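Local coordinates for agmatinase (Deinococcus radiodurans, PDB 1WOH) that hydrolyses agmatine to putrescine and urea as a manganese-dependent member of the ureohydrolase (arginase) superfamily, at the interface of chains A and B. Sequence-based numbering; all coordinates share one arbitrary frame. Chains: chain A/B, agmatinase.

The interface of chains A and B. Residues chain A 4-6; chain B 87, 99.
B:Ile87 is packed against the extended A:Pro4-A:His6 stretch, with the A:His6 imidazole and the A:Pro4 pyrrolidine at its two ends. The tight part is the histidine end. CG1 of B:Ile87 lies over one face of the A:His6 ring, 3.6 Å from its centroid and displaced toward the rim, in a CH-pi contact. It meets the NE2-CE1 side of the ring, with 3.5 Å from CG1 to A:His6 CE1, and the backbone CA of B:Ile87 touches the same CE1. The two side chains run roughly perpendicular, which lets the isoleucine present the side of its longer branch to the ring. That branch is extended (chi2 177°), carrying CD1 away from the imidazole until it ends 3.6 Å from the carbonyl O of A:Pro4. The other branch, methyl CG2, packs 3.7 Å from A:Pro4 CB. An alanine in place of A:His6 would probably leave B:Ile87 CG1 without its aromatic cover and the N-terminal stretch less firmly seated on chain B.

Toward B:Arg99 the fit is looser. The guanidinium turns one face to A:Pro4 CG, and NH2 comes no nearer than 3.8 Å to A:Pro4 CB. B:Arg99 is steadied within its own chain: its side chain bends at chi2 (-87°), and NH1 gives a 2.8 Å hydrogen bond to the backbone O of B:Ile87, approaching from above the carbonyl plane. The arginine therefore plays two parts, touching A:Pro4 itself and, through its bond to B:Ile87 O, tying the loop that bears the isoleucine to helix 93-108.

The patch belongs to a two-fold interface, so its twin recurs with chains exchanged. Here the extended N-terminal segment of A reaches across to the B loop between strand 80-85 and helix 93-108, an arm exchange that may help hold together subunits of the six-copy assembly.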
# COMPACT_ATOMS: atom_id res chain seq x y z
N PRO A 4 -3.89 -27.48 -22.81
CA PRO A 4 -3.25 -26.49 -21.94
C PRO A 4 -4.22 -25.89 -20.92
O PRO A 4 -5.40 -25.70 -21.22
CB PRO A 4 -2.72 -25.46 -22.92
CG PRO A 4 -3.73 -25.50 -24.02
CD PRO A 4 -3.95 -26.98 -24.20
N ALA A 5 -3.71 -25.61 -19.73
CA ALA A 5 -4.53 -25.04 -18.66
C ALA A 5 -4.03 -23.65 -18.25
O ALA A 5 -2.82 -23.41 -18.20
CB ALA A 5 -4.51 -25.97 -17.44
N HIS A 6 -4.97 -22.75 -17.98
CA HIS A 6 -4.65 -21.39 -17.57
C HIS A 6 -3.77 -21.38 -16.33
O HIS A 6 -3.81 -22.31 -15.52
CB HIS A 6 -5.92 -20.60 -17.26
CG HIS A 6 -6.59 -20.00 -18.45
ND1 HIS A 6 -5.97 -19.07 -19.26
CD2 HIS A 6 -7.83 -20.17 -18.96
CE1 HIS A 6 -6.80 -18.70 -20.22
NE2 HIS A 6 -7.94 -19.35 -20.06
N ILE B 87 -5.00 -19.00 -23.53
CA ILE B 87 -4.32 -19.89 -22.59
C ILE B 87 -2.85 -19.83 -22.96
O ILE B 87 -2.42 -20.38 -23.97
CB ILE B 87 -4.83 -21.34 -22.71
CG1 ILE B 87 -6.32 -21.39 -22.34
CG2 ILE B 87 -4.04 -22.24 -21.78
CD1 ILE B 87 -6.96 -22.76 -22.48
N ARG B 99 -0.50 -18.88 -29.98
CA ARG B 99 -1.74 -19.06 -29.23
C ARG B 99 -2.58 -17.79 -29.36
O ARG B 99 -3.79 -17.84 -29.60
CB ARG B 99 -1.42 -19.30 -27.75
CG ARG B 99 -0.69 -20.61 -27.43
CD ARG B 99 -1.66 -21.77 -27.24
NE ARG B 99 -0.99 -23.01 -26.85
CZ ARG B 99 -0.54 -23.29 -25.63
NH1 ARG B 99 -0.67 -22.41 -24.64
NH2 ARG B 99 0.06 -24.45 -25.40